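Local coordinates for protein UDP-glucose:anthocyanidin 3-O-glucosyltransferase (Clitoria ternatea, PDB 4REL) that belongs to the plant glycosyltransferases of the GT-B fold, built from two Rossmann-like domains facing each other across a cleft, at residues 256-261 / 332-337; 338-343 / 357-362. All blocks are in the same frame, centred on the assembly; numbering follows the deposited sequence.

Contact 1: residues 256-261 / 332-337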
ATOM      1  N   SER A 256     -10.327 -10.218 -22.127  1.00 21.39           N
ATOM      2  CA  SER A 256     -10.593 -10.956 -23.351  1.00 27.87           C
ATOM      3  C   SER A 256      -9.276 -11.137 -24.100  1.00 24.16           C
ATOM      4  O   SER A 256      -8.983 -12.216 -24.622  1.00 27.18           O
ATOM      5  CB  SER A 256     -11.612 -10.210 -24.214  1.00 30.79           C
ATOM      6  OG  SER A 256     -11.936 -10.953 -25.374  1.00 36.89           O
ATOM      7  N   TRP A 257      -8.484 -10.071 -24.131  1.00 23.13           N
ATOM      8  CA  TRP A 257      -7.167 -10.116 -24.751  1.00 19.53           C
ATOM      9  C   TRP A 257      -6.293 -11.160 -24.054  1.00 19.51           C
ATOM     10  O   TRP A 257      -5.630 -11.969 -24.708  1.00 21.06           O
ATOM     11  CB  TRP A 257      -6.512  -8.737 -24.688  1.00 24.89           C
ATOM     12  CG  TRP A 257      -5.239  -8.631 -25.487  1.00 23.04           C
ATOM     13  CD1 TRP A 257      -5.130  -8.333 -26.814  1.00 28.92           C
ATOM     14  CD2 TRP A 257      -3.900  -8.806 -25.004  1.00 18.17           C
ATOM     15  NE1 TRP A 257      -3.809  -8.323 -27.192  1.00 24.45           N
ATOM     16  CE2 TRP A 257      -3.033  -8.606 -26.098  1.00 21.24           C
ATOM     17  CE3 TRP A 257      -3.351  -9.114 -23.755  1.00 17.23           C
ATOM     18  CZ2 TRP A 257      -1.643  -8.700 -25.978  1.00 20.46           C
ATOM     19  CZ3 TRP A 257      -1.971  -9.209 -23.638  1.00 17.18           C
ATOM     20  CH2 TRP A 257      -1.135  -9.004 -24.742  1.00 16.35           C
ATOM     21  N   LEU A 258      -6.308 -11.150 -22.723  1.00 20.19           N
ATOM     22  CA  LEU A 258      -5.531 -12.120 -21.951  1.00 17.72           C
ATOM     23  C   LEU A 258      -6.023 -13.558 -22.185  1.00 20.56           C
ATOM     24  O   LEU A 258      -5.225 -14.496 -22.172  1.00 21.94           O
ATOM     25  CB  LEU A 258      -5.528 -11.757 -20.453  1.00 17.03           C
ATOM     26  CG  LEU A 258      -4.790 -10.469 -20.061  1.00 11.98           C
ATOM     27  CD1 LEU A 258      -5.090 -10.025 -18.636  1.00 14.20           C
ATOM     28  CD2 LEU A 258      -3.261 -10.614 -20.247  1.00 13.47           C
ATOM     29  N   ASP A 259      -7.324 -13.730 -22.426  1.00 20.08           N
ATOM     30  CA  ASP A 259      -7.871 -15.066 -22.697  1.00 22.94           C
ATOM     31  C   ASP A 259      -7.218 -15.720 -23.916  1.00 24.54           C
ATOM     32  O   ASP A 259      -7.156 -16.949 -24.019  1.00 28.05           O
ATOM     33  CB  ASP A 259      -9.387 -15.005 -22.925  1.00 24.46           C
ATOM     34  CG  ASP A 259     -10.162 -14.704 -21.663  1.00 33.20           C
ATOM     35  OD1 ASP A 259      -9.729 -15.141 -20.571  1.00 29.47           O
ATOM     36  OD2 ASP A 259     -11.217 -14.036 -21.770  1.00 36.14           O
ATOM     37  N   SER A 260      -6.733 -14.891 -24.834  1.00 24.57           N
ATOM     38  CA  SER A 260      -6.169 -15.375 -26.088  1.00 29.40           C
ATOM     39  C   SER A 260      -4.696 -15.713 -25.931  1.00 28.80           C
ATOM     40  O   SER A 260      -4.057 -16.175 -26.875  1.00 25.15           O
ATOM     41  CB  SER A 260      -6.348 -14.334 -27.197  1.00 33.72           C
ATOM     42  OG  SER A 260      -5.598 -13.158 -26.938  1.00 31.56           O
ATOM     43  N   LYS A 261      -4.162 -15.490 -24.733  1.00 22.35           N
ATOM     44  CA  LYS A 261      -2.741 -15.727 -24.474  1.00 18.74           C
ATOM     45  C   LYS A 261      -2.507 -17.011 -23.675  1.00 20.11           C
ATOM     46  O   LYS A 261      -3.413 -17.506 -23.010  1.00 24.27           O
ATOM     47  CB  LYS A 261      -2.141 -14.528 -23.729  1.00 17.92           C
ATOM     48  CG  LYS A 261      -2.299 -13.216 -24.472  1.00 18.51           C
ATOM     49  CD  LYS A 261      -1.569 -13.262 -25.799  1.00 27.92           C
ATOM     50  CE  LYS A 261      -1.884 -12.032 -26.633  1.00 33.25           C
ATOM     51  NZ  LYS A 261      -1.251 -12.106 -27.978  1.00 34.47           N
ATOM     52  N   LEU A 332      -4.287  -9.278 -12.505  1.00 13.71           N
ATOM     53  CA  LEU A 332      -3.338 -10.053 -11.708  1.00 13.77           C
ATOM     54  C   LEU A 332      -3.867 -11.448 -11.366  1.00 13.79           C
ATOM     55  O   LEU A 332      -3.091 -12.369 -11.109  1.00 14.33           O
ATOM     56  CB  LEU A 332      -2.900  -9.280 -10.457  1.00 14.26           C
ATOM     57  CG  LEU A 332      -1.850  -8.184 -10.715  1.00 11.18           C
ATOM     58  CD1 LEU A 332      -1.605  -7.346  -9.466  1.00 20.15           C
ATOM     59  CD2 LEU A 332      -0.539  -8.810 -11.215  1.00 10.87           C
ATOM     60  N   SER A 333      -5.182 -11.624 -11.406  1.00 15.50           N
ATOM     61  CA  SER A 333      -5.752 -12.947 -11.166  1.00 16.24           C
ATOM     62  C   SER A 333      -5.927 -13.760 -12.445  1.00 16.98           C
ATOM     63  O   SER A 333      -6.431 -14.885 -12.400  1.00 19.26           O
ATOM     64  CB  SER A 333      -7.085 -12.849 -10.413  1.00 19.23           C
ATOM     65  OG  SER A 333      -8.039 -12.119 -11.152  1.00 24.39           O
ATOM     66  N   HIS A 334      -5.500 -13.213 -13.583  1.00 12.34           N
ATOM     67  CA  HIS A 334      -5.624 -13.943 -14.847  1.00 14.49           C
ATOM     68  C   HIS A 334      -4.436 -14.868 -15.057  1.00 17.41           C
ATOM     69  O   HIS A 334      -3.275 -14.455 -14.934  1.00 14.23           O
ATOM     70  CB  HIS A 334      -5.768 -12.995 -16.049  1.00 15.31           C
ATOM     71  CG  HIS A 334      -6.266 -13.677 -17.288  1.00 17.02           C
ATOM     72  ND1 HIS A 334      -5.511 -14.594 -17.990  1.00 18.50           N
ATOM     73  CD2 HIS A 334      -7.453 -13.590 -17.939  1.00 19.58           C
ATOM     74  CE1 HIS A 334      -6.208 -15.035 -19.025  1.00 20.80           C
ATOM     75  NE2 HIS A 334      -7.390 -14.442 -19.015  1.00 19.13           N
ATOM     76  N   GLY A 335      -4.732 -16.120 -15.385  1.00 18.23           N
ATOM     77  CA  GLY A 335      -3.710 -17.144 -15.501  1.00 19.74           C
ATOM     78  C   GLY A 335      -2.678 -16.866 -16.580  1.00 14.00           C
ATOM     79  O   GLY A 335      -1.582 -17.426 -16.543  1.00 14.52           O
ATOM     80  N   SER A 336      -3.019 -16.000 -17.532  1.00 13.38           N
ATOM     81  CA  SER A 336      -2.103 -15.668 -18.622  1.00 13.92           C
ATOM     82  C   SER A 336      -0.948 -14.770 -18.191  1.00 15.84           C
ATOM     83  O   SER A 336       0.077 -14.703 -18.877  1.00 14.18           O
ATOM     84  CB  SER A 336      -2.848 -15.015 -19.791  1.00 19.62           C
ATOM     85  OG  SER A 336      -3.656 -15.966 -20.464  1.00 23.87           O
ATOM     86  N   VAL A 337      -1.109 -14.078 -17.068  1.00 14.59           N
ATOM     87  CA  VAL A 337      -0.070 -13.151 -16.601  1.00 12.40           C
ATOM     88  C   VAL A 337       1.055 -13.917 -15.912  1.00 14.89           C
ATOM     89  O   VAL A 337       0.814 -14.636 -14.939  1.00 13.48           O
ATOM     90  CB  VAL A 337      -0.654 -12.078 -15.652  1.00 14.18           C
ATOM     91  CG1 VAL A 337       0.452 -11.166 -15.089  1.00 13.19           C
ATOM     92  CG2 VAL A 337      -1.712 -11.259 -16.378  1.00 16.81           C
TER
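His334 lays the face of its imidazole against Leu258, whose CB stands 3.5 Å from the ring centroid and almost on the ring normal, a CH-pi contact. With CG anti to the backbone N (chi1 -164°), the ring reaches across to the helix end, and both of its nitrogens are engaged. His334 NE2 donates to Asp259 OD1 at 2.9 Å, nearly straight at 164°; the carboxylate lies near the ring plane but is turned 42° against it, and its oxygen is met from above the carboxylate plane. His334 ND1 accepts the backbone N-H of Ser336 at 2.9 Å, also close to the ring plane. Held at both nitrogens, the imidazole has its rotation fixed, consistent with NE2 protonated and ND1 accepting. Ser336 OG sits between two carbonyls, 2.7 Å from Leu258 O and 3.0 Å from Lys261 O; its single proton can serve either. Deeper in, Leu258 CD2 meets Val337 CG2 at 4.2 Å. The contact joins the C-terminal end of helix 254-259 to the type I turn His334-Val337. Leu258 continues inward onto Val266, Val297 and Val331, so the turn leading into strand 337-342 and the helix end pack together beside strands 266-270 and 296-299.

Contact 2: residues 338-343 / 357-362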
ATOM      1  N   GLY A 338       2.279 -13.758 -16.420  1.00 10.80           N
ATOM      2  CA  GLY A 338       3.407 -14.527 -15.931  1.00  9.61           C
ATOM      3  C   GLY A 338       4.383 -13.715 -15.107  1.00 10.94           C
ATOM      4  O   GLY A 338       5.195 -14.271 -14.374  1.00 11.82           O
ATOM      5  N   VAL A 339       4.308 -12.395 -15.213  1.00  9.58           N
ATOM      6  CA  VAL A 339       5.166 -11.539 -14.397  1.00  8.34           C
ATOM      7  C   VAL A 339       4.521 -10.169 -14.242  1.00 11.83           C
ATOM      8  O   VAL A 339       3.837  -9.697 -15.153  1.00 12.93           O
ATOM      9  CB  VAL A 339       6.607 -11.433 -14.988  1.00  8.36           C
ATOM     10  CG1 VAL A 339       6.618 -10.631 -16.292  1.00  8.87           C
ATOM     11  CG2 VAL A 339       7.571 -10.823 -13.977  1.00  9.84           C
ATOM     12  N   PHE A 340       4.724  -9.552 -13.075  1.00  7.78           N
ATOM     13  CA  PHE A 340       4.209  -8.227 -12.764  1.00  8.47           C
ATOM     14  C   PHE A 340       5.430  -7.321 -12.581  1.00 10.49           C
ATOM     15  O   PHE A 340       6.262  -7.556 -11.702  1.00 11.38           O
ATOM     16  CB  PHE A 340       3.409  -8.302 -11.469  1.00  7.93           C
ATOM     17  CG  PHE A 340       2.841  -6.983 -10.996  1.00 10.29           C
ATOM     18  CD1 PHE A 340       2.532  -5.959 -11.883  1.00  9.76           C
ATOM     19  CD2 PHE A 340       2.608  -6.779  -9.644  1.00 11.70           C
ATOM     20  CE1 PHE A 340       1.994  -4.759 -11.430  1.00 12.43           C
ATOM     21  CE2 PHE A 340       2.078  -5.577  -9.181  1.00 11.56           C
ATOM     22  CZ  PHE A 340       1.772  -4.568 -10.079  1.00 12.96           C
ATOM     23  N   VAL A 341       5.546  -6.313 -13.441  1.00  8.56           N
ATOM     24  CA  VAL A 341       6.653  -5.370 -13.390  1.00  6.70           C
ATOM     25  C   VAL A 341       6.103  -4.158 -12.656  1.00  8.79           C
ATOM     26  O   VAL A 341       5.162  -3.497 -13.128  1.00  9.70           O
ATOM     27  CB  VAL A 341       7.096  -5.017 -14.809  1.00  8.77           C
ATOM     28  CG1 VAL A 341       8.256  -4.017 -14.783  1.00  8.13           C
ATOM     29  CG2 VAL A 341       7.474  -6.297 -15.559  1.00 10.69           C
ATOM     30  N   THR A 342       6.669  -3.875 -11.487  1.00 10.59           N
ATOM     31  CA  THR A 342       5.986  -3.031 -10.516  1.00 10.30           C
ATOM     32  C   THR A 342       6.928  -2.109  -9.750  1.00 13.87           C
ATOM     33  O   THR A 342       8.115  -2.408  -9.575  1.00 11.39           O
ATOM     34  CB  THR A 342       5.217  -3.905  -9.500  1.00 14.62           C
ATOM     35  OG1 THR A 342       4.597  -3.072  -8.512  1.00 14.94           O
ATOM     36  CG2 THR A 342       6.153  -4.883  -8.800  1.00 12.75           C
ATOM     37  N   HIS A 343       6.379  -0.996  -9.281  1.00 17.63           N
ATOM     38  CA  HIS A 343       7.098  -0.079  -8.401  1.00 15.19           C
ATOM     39  C   HIS A 343       7.071  -0.566  -6.940  1.00 18.09           C
ATOM     40  O   HIS A 343       7.715   0.025  -6.072  1.00 14.89           O
ATOM     41  CB  HIS A 343       6.455   1.303  -8.476  1.00 14.67           C
ATOM     42  CG  HIS A 343       5.053   1.332  -7.962  1.00 15.48           C
ATOM     43  ND1 HIS A 343       4.043   0.567  -8.508  1.00 20.40           N
ATOM     44  CD2 HIS A 343       4.491   2.018  -6.940  1.00 23.84           C
ATOM     45  CE1 HIS A 343       2.920   0.786  -7.847  1.00 23.80           C
ATOM     46  NE2 HIS A 343       3.165   1.662  -6.889  1.00 27.55           N
ATOM     47  N   VAL A 357       1.667 -14.322  -8.751  1.00 11.72           N
ATOM     48  CA  VAL A 357       2.388 -13.712  -9.864  1.00 11.17           C
ATOM     49  C   VAL A 357       3.738 -13.193  -9.388  1.00  9.38           C
ATOM     50  O   VAL A 357       3.797 -12.341  -8.495  1.00  9.78           O
ATOM     51  CB  VAL A 357       1.589 -12.571 -10.506  1.00  8.43           C
ATOM     52  CG1 VAL A 357       2.410 -11.930 -11.634  1.00 11.28           C
ATOM     53  CG2 VAL A 357       0.280 -13.101 -11.044  1.00  7.47           C
ATOM     54  N   PRO A 358       4.829 -13.705  -9.977  1.00 10.93           N
ATOM     55  CA  PRO A 358       6.173 -13.270  -9.588  1.00  7.61           C
ATOM     56  C   PRO A 358       6.442 -11.853 -10.089  1.00  9.36           C
ATOM     57  O   PRO A 358       5.752 -11.391 -11.000  1.00  8.20           O
ATOM     58  CB  PRO A 358       7.085 -14.285 -10.284  1.00 10.25           C
ATOM     59  CG  PRO A 358       6.296 -14.749 -11.457  1.00 12.81           C
ATOM     60  CD  PRO A 358       4.862 -14.768 -10.998  1.00 11.91           C
ATOM     61  N   MET A 359       7.409 -11.157  -9.495  1.00  7.78           N
ATOM     62  CA  MET A 359       7.575  -9.734  -9.795  1.00  9.38           C
ATOM     63  C   MET A 359       8.967  -9.339 -10.267  1.00 10.47           C
ATOM     64  O   MET A 359       9.951  -9.965  -9.908  1.00 11.76           O
ATOM     65  CB  MET A 359       7.204  -8.902  -8.566  1.00  9.23           C
ATOM     66  CG  MET A 359       5.705  -8.818  -8.328  1.00  7.70           C
ATOM     67  SD  MET A 359       5.267  -8.228  -6.686  1.00 11.63           S
ATOM     68  CE  MET A 359       5.523  -9.719  -5.715  1.00 10.43           C
ATOM     69  N   ILE A 360       9.021  -8.295 -11.093  1.00 11.18           N
ATOM     70  CA  ILE A 360      10.260  -7.587 -11.397  1.00  8.81           C
ATOM     71  C   ILE A 360      10.065  -6.203 -10.819  1.00  8.03           C
ATOM     72  O   ILE A 360       9.082  -5.526 -11.142  1.00 10.71           O
ATOM     73  CB  ILE A 360      10.494  -7.460 -12.909  1.00 12.31           C
ATOM     74  CG1 ILE A 360      10.737  -8.833 -13.528  1.00 10.13           C
ATOM     75  CG2 ILE A 360      11.685  -6.528 -13.198  1.00 10.28           C
ATOM     76  CD1 ILE A 360      10.640  -8.849 -15.050  1.00 11.27           C
ATOM     77  N   CYS A 361      10.990  -5.785  -9.959  1.00 10.54           N
ATOM     78  CA  CYS A 361      10.767  -4.640  -9.081  1.00  9.34           C
ATOM     79  C   CYS A 361      11.678  -3.476  -9.415  1.00 10.10           C
ATOM     80  O   CYS A 361      12.879  -3.651  -9.585  1.00 11.47           O
ATOM     81  CB  CYS A 361      11.049  -5.034  -7.632  1.00 13.40           C
ATOM     82  SG  CYS A 361      10.056  -6.425  -7.025  1.00 15.78           S
ATOM     83  N   ARG A 362      11.097  -2.287  -9.501  1.00 11.14           N
ATOM     84  CA  ARG A 362      11.879  -1.061  -9.576  1.00  9.11           C
ATOM     85  C   ARG A 362      11.275  -0.089  -8.573  1.00 13.70           C
ATOM     86  O   ARG A 362      10.406   0.708  -8.923  1.00 13.62           O
ATOM     87  CB  ARG A 362      11.833  -0.478 -10.995  1.00  9.79           C
ATOM     88  CG  ARG A 362      12.997   0.463 -11.362  1.00 14.71           C
ATOM     89  CD  ARG A 362      13.050   1.674 -10.436  1.00 18.34           C
ATOM     90  NE  ARG A 362      13.728   2.842 -10.989  1.00 16.67           N
ATOM     91  CZ  ARG A 362      14.149   3.865 -10.252  1.00 19.04           C
ATOM     92  NH1 ARG A 362      13.966   3.857  -8.934  1.00 17.92           N
ATOM     93  NH2 ARG A 362      14.748   4.900 -10.829  1.00 19.15           N
TER
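Phe340 and Met359 are paired in register on neighbouring parallel strands, their side chains side by side and pointing the same way, with Phe340 CB 3.9 Å from Met359 CG. With CG anti to the carbonyl carbon (chi1 -75°), Met359 runs alongside Phe340, and Met359 SD lies 5.4 Å from the Phe340 ring centroid in an oblique Met-aromatic contact. Val357 CG1 also meets Phe340 CB, at 3.8 Å, while Thr342 CG2 meets Met359 CG. The same sheet face carries Cys361, and helices 346-354 and 368-378 cover it. On the reverse face Ile360 lies alongside Val341 and reaches back to Val339: its CG1 is 3.8 Å from Val339 CG2, the branch that, anti to the backbone N, is turned toward Ile360. Helix 392-403 packs over this group.

The packing thins toward the C-terminal ends of the strands. His343 and Arg362, both partly exposed, meet mainly through backbone, His343 CA lying 3.4 Å from Arg362 O, and both side-chain ends lead away. The guanidinium finds its charge partner in Glu281, and the His343 side chain lies about 4 Å (nearest atoms) from a bound acetate ion, probably from the crystallisation liquor.

Four backbone hydrogen bonds, from Phe340 N to Pro358 O through Arg362 N to Thr342 O (3.0 Å), satisfy the groups facing each other across the pair; Val339 and Val341 bond to Tyr268 on the neighbouring strand. Thr342 OG1 is bonded to Cys344 N. In this Rossmann-like beta-alpha-beta unit, backbone pairing and largely apolar packing hold the buried part and give way to polar side chains at the partly solvent-facing strand ends.

Strand 337-342 ties the two contacts together: contact 1 involves the turn that leads into it, and contact 2 its pairing with strand 359-361. Contact 2 is the core contact, buried on both sheet faces and nearly twice as extensive, 499 against 255 Å². Contact 1 is partly buried and lies farther from the centre of the chain. Their chemistry follows: at the periphery, side chains bond to each other and to carbonyls at and just past a helix end, whereas inside the sheet the hydrogen bonds are backbone to backbone and the side chains supply apolar packing. The two touch directly, where Leu332 CD2 lies 3.8 Å from Phe340 CG and Val337 packs on Val357.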